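Long-range contact in histidinol-phosphate aminotransferase (Clostridium acetobutylicum, PDB 3FTB), which probably catalyses a pyridoxal-phosphate-dependent transamination, with histidinol phosphate as the likely partner in histidine biosynthesis: residues Y73-A87 and R223-A235. Sequence-based numbering, arbitrary orientation.
Sequences YLKLKDIGIVLGNGA and RFGYGITNNKEIA. With PO4 (phosphate ion), chain E.
The Tyr226 ring meets Leu74 CD1, Tyr73 CE2 and Ile228 CD1 at its edge, all near its plane. Its hydroxyl runs up to the Tyr73 ring obliquely, Tyr226 OH lying 3.2 Å from Tyr73 CE2, with the two side chains crossing at about a right angle. With CG of Tyr226 placed between the backbone N and the carbonyl carbon (chi1 49°), the ring rises off the strand toward helix 64-74. Beside it, Leu83 CD2 touches the edge of the Phe224 ring, 4.0 Å from Phe224 CE1. The Arg223 guanidinium receives phosphate oxygens at its edge: NH2 gives a hydrogen bond of 2.8 Å to PO4 O1, and Ala87 N donates to PO4 O2 at 2.9 Å. This ion, probably from the crystallisation liquor, is also bound by Ser88 and Thr214, and it probably marks the cofactor phosphate pocket, which in fold-type I aminotransferases is commonly made by a glycine-rich helix start and an arginine. Strands 80-84 and 225-229 form the antiparallel margin of the seven-stranded mixed sheet of the large domain, 80-84 outermost. Three hydrogen-bonded pairs, Gly80-Thr229, Val82-Gly227 and Gly84-Gly225, join them, Gly227 N donating to Val82 O in the carbonyl plane at 2.9 Å. Every one of these pairs contains glycine, and Val82 CG2 lies directly over Gly227, 3.3 Å from Gly227 CA, while CG1 leans on Ala235 of the following helix. On the opposite face Leu74 and Ile228 meet tip to tip, with Leu74 CD1 tightly packed 3.4 Å from Ile228 CG1. At the far end the Lys232 chain, bent at chi2 and chi3, curls back along Gly80 and hydrogen-bonds through NZ to both Asp78 O and Asn230 O, clasping the turn before strand 80-84 to the end of 225-229.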
ATOM      1  N   TYR A  73       1.069  13.797 -17.968  1.00 48.46           N
ATOM      2  CA  TYR A  73       0.663  14.821 -17.029  1.00 45.63           C
ATOM      3  C   TYR A  73       1.816  15.780 -16.834  1.00 42.33           C
ATOM      4  O   TYR A  73       1.623  16.989 -16.749  1.00 36.27           O
ATOM      5  CB  TYR A  73       0.306  14.180 -15.695  1.00 43.51           C
ATOM      6  CG  TYR A  73      -0.039  15.167 -14.608  1.00 41.21           C
ATOM      7  CD1 TYR A  73      -1.151  15.994 -14.725  1.00 42.81           C
ATOM      8  CD2 TYR A  73       0.729  15.260 -13.455  1.00 34.18           C
ATOM      9  CE1 TYR A  73      -1.483  16.888 -13.736  1.00 28.88           C
ATOM     10  CE2 TYR A  73       0.406  16.143 -12.467  1.00 19.15           C
ATOM     11  CZ  TYR A  73      -0.702  16.966 -12.607  1.00 28.49           C
ATOM     12  OH  TYR A  73      -1.047  17.870 -11.610  1.00 35.02           O
ATOM     13  N   LEU A  74       3.021  15.225 -16.768  1.00 40.41           N
ATOM     14  CA  LEU A  74       4.213  16.022 -16.539  1.00 45.04           C
ATOM     15  C   LEU A  74       4.938  16.396 -17.842  1.00 52.30           C
ATOM     16  O   LEU A  74       5.907  17.152 -17.821  1.00 56.24           O
ATOM     17  CB  LEU A  74       5.167  15.279 -15.598  1.00 43.10           C
ATOM     18  CG  LEU A  74       4.630  14.721 -14.274  1.00 47.51           C
ATOM     19  CD1 LEU A  74       5.719  13.923 -13.600  1.00 47.74           C
ATOM     20  CD2 LEU A  74       4.116  15.812 -13.329  1.00 44.76           C
ATOM     21  N   LYS A  75       4.468  15.870 -18.969  1.00 54.52           N
ATOM     22  CA  LYS A  75       5.142  16.069 -20.254  1.00 41.52           C
ATOM     23  C   LYS A  75       6.621  15.739 -20.133  1.00 47.06           C
ATOM     24  O   LYS A  75       7.473  16.569 -20.445  1.00 50.15           O
ATOM     25  CB  LYS A  75       4.983  17.505 -20.761  1.00 28.42           C
ATOM     26  CG  LYS A  75       3.548  18.013 -20.819  1.00 40.36           C
ATOM     27  CD  LYS A  75       2.686  17.180 -21.751  1.00 52.10           C
ATOM     28  CE  LYS A  75       1.213  17.540 -21.593  1.00 57.64           C
ATOM     29  NZ  LYS A  75       1.037  19.014 -21.507  1.00 62.29           N
ATOM     30  N   LEU A  76       6.918  14.531 -19.669  1.00 47.49           N
ATOM     31  CA  LEU A  76       8.293  14.055 -19.554  1.00 43.03           C
ATOM     32  C   LEU A  76       8.359  12.571 -19.870  1.00 44.84           C
ATOM     33  O   LEU A  76       7.507  11.805 -19.431  1.00 47.10           O
ATOM     34  CB  LEU A  76       8.841  14.294 -18.145  1.00 34.64           C
ATOM     35  CG  LEU A  76       9.989  15.300 -17.988  1.00 35.61           C
ATOM     36  CD1 LEU A  76       9.588  16.676 -18.487  1.00 30.85           C
ATOM     37  CD2 LEU A  76      10.508  15.378 -16.548  1.00 31.30           C
ATOM     38  N   LYS A  77       9.372  12.175 -20.635  1.00 42.12           N
ATOM     39  CA  LYS A  77       9.624  10.771 -20.937  1.00 34.05           C
ATOM     40  C   LYS A  77      11.028  10.380 -20.453  1.00 29.26           C
ATOM     41  O   LYS A  77      11.804  11.240 -20.025  1.00 26.55           O
ATOM     42  CB  LYS A  77       9.448  10.498 -22.441  1.00 34.31           C
ATOM     43  CG  LYS A  77       8.065  10.861 -22.990  1.00 20.65           C
ATOM     44  CD  LYS A  77       6.998  10.010 -22.351  1.00 23.34           C
ATOM     45  CE  LYS A  77       5.615  10.434 -22.792  1.00 22.48           C
ATOM     46  NZ  LYS A  77       4.651   9.334 -22.533  1.00 31.30           N
ATOM     47  N   ASP A  78      11.330   9.084 -20.498  1.00 36.44           N
ATOM     48  CA  ASP A  78      12.634   8.555 -20.082  1.00 44.80           C
ATOM     49  C   ASP A  78      13.040   9.107 -18.713  1.00 38.69           C
ATOM     50  O   ASP A  78      14.131   9.663 -18.544  1.00 35.84           O
ATOM     51  CB  ASP A  78      13.716   8.821 -21.153  1.00 50.83           C
ATOM     52  CG  ASP A  78      14.965   7.930 -20.986  1.00 52.04           C
ATOM     53  OD1 ASP A  78      14.894   6.875 -20.312  1.00 49.21           O
ATOM     54  OD2 ASP A  78      16.027   8.286 -21.545  1.00 47.12           O
ATOM     55  N   ILE A  79      12.142   8.943 -17.742  1.00 40.95           N
ATOM     56  CA  ILE A  79      12.385   9.348 -16.357  1.00 30.89           C
ATOM     57  C   ILE A  79      12.087   8.185 -15.434  1.00 28.45           C
ATOM     58  O   ILE A  79      11.310   7.301 -15.776  1.00 26.92           O
ATOM     59  CB  ILE A  79      11.491  10.530 -15.930  1.00 30.24           C
ATOM     60  CG1 ILE A  79      10.035  10.290 -16.339  1.00 30.25           C
ATOM     61  CG2 ILE A  79      11.983  11.821 -16.544  1.00 32.45           C
ATOM     62  CD1 ILE A  79       9.034  11.228 -15.633  1.00 30.27           C
ATOM     63  N   GLY A  80      12.718   8.175 -14.270  1.00 27.65           N
ATOM     64  CA  GLY A  80      12.349   7.223 -13.242  1.00 21.36           C
ATOM     65  C   GLY A  80      10.996   7.628 -12.666  1.00 32.41           C
ATOM     66  O   GLY A  80      10.725   8.819 -12.442  1.00 25.09           O
ATOM     67  N   ILE A  81      10.140   6.634 -12.443  1.00 41.54           N
ATOM     68  CA  ILE A  81       8.850   6.852 -11.809  1.00 32.50           C
ATOM     69  C   ILE A  81       8.666   5.797 -10.725  1.00 34.09           C
ATOM     70  O   ILE A  81       8.836   4.606 -10.970  1.00 32.55           O
ATOM     71  CB  ILE A  81       7.699   6.773 -12.826  1.00 31.95           C
ATOM     72  CG1 ILE A  81       7.889   7.810 -13.936  1.00 31.09           C
ATOM     73  CG2 ILE A  81       6.355   6.977 -12.127  1.00 37.94           C
ATOM     74  CD1 ILE A  81       6.982   7.588 -15.124  1.00 26.05           C
ATOM     75  N   VAL A  82       8.348   6.238  -9.515  1.00 34.28           N
ATOM     76  CA  VAL A  82       8.116   5.312  -8.422  1.00 33.96           C
ATOM     77  C   VAL A  82       6.704   5.515  -7.913  1.00 30.30           C
ATOM     78  O   VAL A  82       6.290   6.641  -7.673  1.00 29.94           O
ATOM     79  CB  VAL A  82       9.163   5.453  -7.284  1.00 40.97           C
ATOM     80  CG1 VAL A  82      10.513   4.884  -7.728  1.00 36.29           C
ATOM     81  CG2 VAL A  82       9.314   6.894  -6.852  1.00 38.84           C
ATOM     82  N   LEU A  83       5.960   4.417  -7.789  1.00 33.57           N
ATOM     83  CA  LEU A  83       4.561   4.461  -7.367  1.00 34.63           C
ATOM     84  C   LEU A  83       4.465   4.180  -5.876  1.00 35.79           C
ATOM     85  O   LEU A  83       5.177   3.335  -5.342  1.00 33.32           O
ATOM     86  CB  LEU A  83       3.718   3.458  -8.166  1.00 20.11           C
ATOM     87  CG  LEU A  83       3.908   3.632  -9.673  1.00 24.30           C
ATOM     88  CD1 LEU A  83       3.190   2.545 -10.456  1.00 25.39           C
ATOM     89  CD2 LEU A  83       3.466   5.016 -10.126  1.00 24.29           C
ATOM     90  N   GLY A  84       3.594   4.909  -5.195  1.00 35.70           N
ATOM     91  CA  GLY A  84       3.466   4.730  -3.768  1.00 27.90           C
ATOM     92  C   GLY A  84       2.033   4.673  -3.298  1.00 46.11           C
ATOM     93  O   GLY A  84       1.156   5.364  -3.825  1.00 52.08           O
ATOM     94  N   ASN A  85       1.803   3.820  -2.306  1.00 55.53           N
ATOM     95  CA  ASN A  85       0.566   3.809  -1.553  1.00 58.06           C
ATOM     96  C   ASN A  85       0.529   5.110  -0.746  1.00 51.38           C
ATOM     97  O   ASN A  85       0.790   5.115   0.459  1.00 55.10           O
ATOM     98  CB  ASN A  85       0.548   2.579  -0.640  1.00 63.82           C
ATOM     99  CG  ASN A  85      -0.843   2.222  -0.148  1.00 67.41           C
ATOM    100  OD1 ASN A  85      -1.822   2.257  -0.899  1.00 71.29           O
ATOM    101  ND2 ASN A  85      -0.930   1.849   1.123  1.00 61.94           N
ATOM    102  N   GLY A  86       0.223   6.213  -1.430  1.00 40.22           N
ATOM    103  CA  GLY A  86       0.288   7.546  -0.853  1.00 24.99           C
ATOM    104  C   GLY A  86       1.656   8.178  -1.101  1.00 33.28           C
ATOM    105  O   GLY A  86       2.617   7.473  -1.405  1.00 33.70           O
ATOM    106  N   ALA A  87       1.764   9.498  -0.981  1.00 31.18           N
ATOM    107  CA  ALA A  87       3.086  10.135  -1.018  1.00 34.31           C
ATOM    108  C   ALA A  87       3.945   9.687   0.172  1.00 46.91           C
ATOM    109  O   ALA A  87       5.180   9.679   0.104  1.00 49.81           O
ATOM    110  CB  ALA A  87       2.965  11.654  -1.040  1.00 21.86           C
ATOM    111  N   ARG A 223      -5.020   6.561  -1.648  1.00 56.78           N
ATOM    112  CA  ARG A 223      -3.635   6.260  -1.288  1.00 53.81           C
ATOM    113  C   ARG A 223      -2.739   6.239  -2.521  1.00 45.86           C
ATOM    114  O   ARG A 223      -2.370   5.170  -3.011  1.00 45.49           O
ATOM    115  CB  ARG A 223      -3.548   4.923  -0.538  1.00 53.60           C
ATOM    116  CG  ARG A 223      -4.548   4.782   0.611  1.00 51.94           C
ATOM    117  CD  ARG A 223      -3.986   5.215   1.962  1.00 49.31           C
ATOM    118  NE  ARG A 223      -3.576   6.618   2.021  1.00 40.99           N
ATOM    119  CZ  ARG A 223      -2.311   7.022   2.112  1.00 39.05           C
ATOM    120  NH1 ARG A 223      -1.327   6.134   2.151  1.00 54.48           N
ATOM    121  NH2 ARG A 223      -2.021   8.309   2.169  1.00 29.35           N
ATOM    122  N   PHE A 224      -2.399   7.417  -3.036  1.00 45.16           N
ATOM    123  CA  PHE A 224      -1.535   7.479  -4.213  1.00 42.18           C
ATOM    124  C   PHE A 224      -0.632   8.712  -4.321  1.00 37.37           C
ATOM    125  O   PHE A 224      -1.110   9.838  -4.409  1.00 37.49           O
ATOM    126  CB  PHE A 224      -2.335   7.309  -5.511  1.00 38.26           C
ATOM    127  CG  PHE A 224      -1.467   7.326  -6.732  1.00 42.78           C
ATOM    128  CD1 PHE A 224      -0.614   6.276  -6.992  1.00 34.65           C
ATOM    129  CD2 PHE A 224      -1.449   8.419  -7.572  1.00 43.00           C
ATOM    130  CE1 PHE A 224       0.219   6.303  -8.084  1.00 37.02           C
ATOM    131  CE2 PHE A 224      -0.623   8.447  -8.655  1.00 31.49           C
ATOM    132  CZ  PHE A 224       0.214   7.388  -8.914  1.00 37.08           C
ATOM    133  N   GLY A 225       0.676   8.476  -4.320  1.00 34.99           N
ATOM    134  CA  GLY A 225       1.659   9.515  -4.576  1.00 31.05           C
ATOM    135  C   GLY A 225       2.739   8.993  -5.506  1.00 30.83           C
ATOM    136  O   GLY A 225       2.844   7.787  -5.697  1.00 26.18           O
ATOM    137  N   TYR A 226       3.540   9.880  -6.092  1.00 37.67           N
ATOM    138  CA  TYR A 226       4.585   9.426  -7.015  1.00 36.67           C
ATOM    139  C   TYR A 226       5.939  10.135  -6.936  1.00 33.47           C
ATOM    140  O   TYR A 226       6.050  11.252  -6.425  1.00 34.45           O
ATOM    141  CB  TYR A 226       4.074   9.383  -8.461  1.00 44.43           C
ATOM    142  CG  TYR A 226       3.348  10.617  -8.947  1.00 41.39           C
ATOM    143  CD1 TYR A 226       3.896  11.420  -9.942  1.00 40.45           C
ATOM    144  CD2 TYR A 226       2.100  10.961  -8.437  1.00 41.24           C
ATOM    145  CE1 TYR A 226       3.224  12.547 -10.412  1.00 39.15           C
ATOM    146  CE2 TYR A 226       1.424  12.083  -8.894  1.00 42.00           C
ATOM    147  CZ  TYR A 226       1.989  12.872  -9.884  1.00 44.33           C
ATOM    148  OH  TYR A 226       1.311  13.987 -10.335  1.00 50.05           O
ATOM    149  N   GLY A 227       6.967   9.444  -7.425  1.00 30.03           N
ATOM    150  CA  GLY A 227       8.310   9.988  -7.513  1.00 36.94           C
ATOM    151  C   GLY A 227       8.726  10.237  -8.957  1.00 33.96           C
ATOM    152  O   GLY A 227       8.407   9.455  -9.839  1.00 37.63           O
ATOM    153  N   ILE A 228       9.463  11.321  -9.177  1.00 26.62           N
ATOM    154  CA  ILE A 228       9.848  11.789 -10.503  1.00 33.89           C
ATOM    155  C   ILE A 228      11.343  12.119 -10.514  1.00 33.30           C
ATOM    156  O   ILE A 228      11.771  13.001  -9.782  1.00 34.65           O
ATOM    157  CB  ILE A 228       9.055  13.072 -10.848  1.00 44.35           C
ATOM    158  CG1 ILE A 228       7.576  12.730 -10.991  1.00 54.89           C
ATOM    159  CG2 ILE A 228       9.583  13.729 -12.112  1.00 53.07           C
ATOM    160  CD1 ILE A 228       7.332  11.469 -11.844  1.00 53.26           C
ATOM    161  N   THR A 229      12.140  11.423 -11.323  1.00 24.26           N
ATOM    162  CA  THR A 229      13.587  11.669 -11.348  1.00 24.69           C
ATOM    163  C   THR A 229      14.244  11.152 -12.628  1.00 35.18           C
ATOM    164  O   THR A 229      13.851  10.126 -13.174  1.00 34.69           O
ATOM    165  CB  THR A 229      14.312  11.040 -10.122  1.00 16.59           C
ATOM    166  OG1 THR A 229      15.660  11.527 -10.045  1.00 26.13           O
ATOM    167  CG2 THR A 229      14.355   9.534 -10.227  1.00 16.76           C
ATOM    168  N   ASN A 230      15.250  11.877 -13.100  1.00 41.38           N
ATOM    169  CA  ASN A 230      16.068  11.415 -14.208  1.00 34.32           C
ATOM    170  C   ASN A 230      17.096  10.400 -13.726  1.00 39.22           C
ATOM    171  O   ASN A 230      17.767   9.757 -14.526  1.00 40.44           O
ATOM    172  CB  ASN A 230      16.790  12.584 -14.878  1.00 35.22           C
ATOM    173  CG  ASN A 230      16.774  12.476 -16.380  1.00 37.53           C
ATOM    174  OD1 ASN A 230      15.730  12.185 -16.970  1.00 46.69           O
ATOM    175  ND2 ASN A 230      17.924  12.701 -17.016  1.00 20.34           N
ATOM    176  N   ASN A 231      17.224  10.267 -12.412  1.00 33.10           N
ATOM    177  CA  ASN A 231      18.171   9.324 -11.832  1.00 33.61           C
ATOM    178  C   ASN A 231      17.607   7.910 -11.823  1.00 30.41           C
ATOM    179  O   ASN A 231      17.256   7.366 -10.769  1.00 27.63           O
ATOM    180  CB  ASN A 231      18.558   9.752 -10.415  1.00 41.08           C
ATOM    181  CG  ASN A 231      19.665   8.896  -9.829  1.00 42.32           C
ATOM    182  OD1 ASN A 231      19.784   7.697 -10.128  1.00 39.02           O
ATOM    183  ND2 ASN A 231      20.480   9.506  -8.980  1.00 37.42           N
ATOM    184  N   LYS A 232      17.537   7.313 -13.006  1.00 37.02           N
ATOM    185  CA  LYS A 232      16.997   5.967 -13.159  1.00 36.89           C
ATOM    186  C   LYS A 232      17.482   4.973 -12.101  1.00 39.46           C
ATOM    187  O   LYS A 232      16.731   4.094 -11.682  1.00 41.61           O
ATOM    188  CB  LYS A 232      17.281   5.447 -14.566  1.00 25.32           C
ATOM    189  CG  LYS A 232      16.148   5.718 -15.548  1.00 34.39           C
ATOM    190  CD  LYS A 232      15.938   7.210 -15.764  1.00 37.18           C
ATOM    191  CE  LYS A 232      16.808   7.749 -16.891  1.00 33.38           C
ATOM    192  NZ  LYS A 232      16.477   9.155 -17.208  1.00 29.06           N
ATOM    193  N   GLU A 233      18.723   5.119 -11.649  1.00 44.46           N
ATOM    194  CA  GLU A 233      19.264   4.174 -10.673  1.00 45.30           C
ATOM    195  C   GLU A 233      18.638   4.326  -9.275  1.00 42.70           C
ATOM    196  O   GLU A 233      18.486   3.347  -8.537  1.00 44.73           O
ATOM    197  CB  GLU A 233      20.801   4.235 -10.626  1.00 44.82           C
ATOM    198  CG  GLU A 233      21.444   3.155  -9.729  1.00 59.66           C
ATOM    199  CD  GLU A 233      20.839   1.743  -9.906  1.00 67.52           C
ATOM    200  OE1 GLU A 233      20.583   1.048  -8.891  1.00 55.09           O
ATOM    201  OE2 GLU A 233      20.624   1.320 -11.064  1.00 77.67           O
ATOM    202  N   ILE A 234      18.249   5.546  -8.926  1.00 33.50           N
ATOM    203  CA  ILE A 234      17.644   5.797  -7.623  1.00 31.63           C
ATOM    204  C   ILE A 234      16.197   5.322  -7.582  1.00 34.76           C
ATOM    205  O   ILE A 234      15.668   5.016  -6.510  1.00 35.67           O
ATOM    206  CB  ILE A 234      17.752   7.283  -7.228  1.00 35.23           C
ATOM    207  CG1 ILE A 234      19.115   7.536  -6.595  1.00 44.67           C
ATOM    208  CG2 ILE A 234      16.661   7.681  -6.257  1.00 32.15           C
ATOM    209  CD1 ILE A 234      19.213   8.862  -5.899  1.00 51.09           C
ATOM    210  N   ALA A 235      15.563   5.248  -8.749  1.00 33.93           N
ATOM    211  CA  ALA A 235      14.226   4.667  -8.853  1.00 37.44           C
ATOM    212  C   ALA A 235      14.315   3.144  -8.762  1.00 37.82           C
ATOM    213  O   ALA A 235      13.484   2.490  -8.126  1.00 33.81           O
ATOM    214  CB  ALA A 235      13.562   5.096 -10.160  1.00 38.22           C
TER
HETATM  215  P   PO4 E 362      -0.300  11.060   1.493  1.00 29.96           P
HETATM  216  O1  PO4 E 362       0.348   9.737   1.810  1.00 38.50           O
HETATM  217  O2  PO4 E 362      -0.113  11.392   0.042  1.00 33.13           O
HETATM  218  O3  PO4 E 362      -1.784  11.007   1.754  1.00 25.56           O
HETATM  219  O4  PO4 E 362       0.363  12.125   2.327  1.00 35.41           O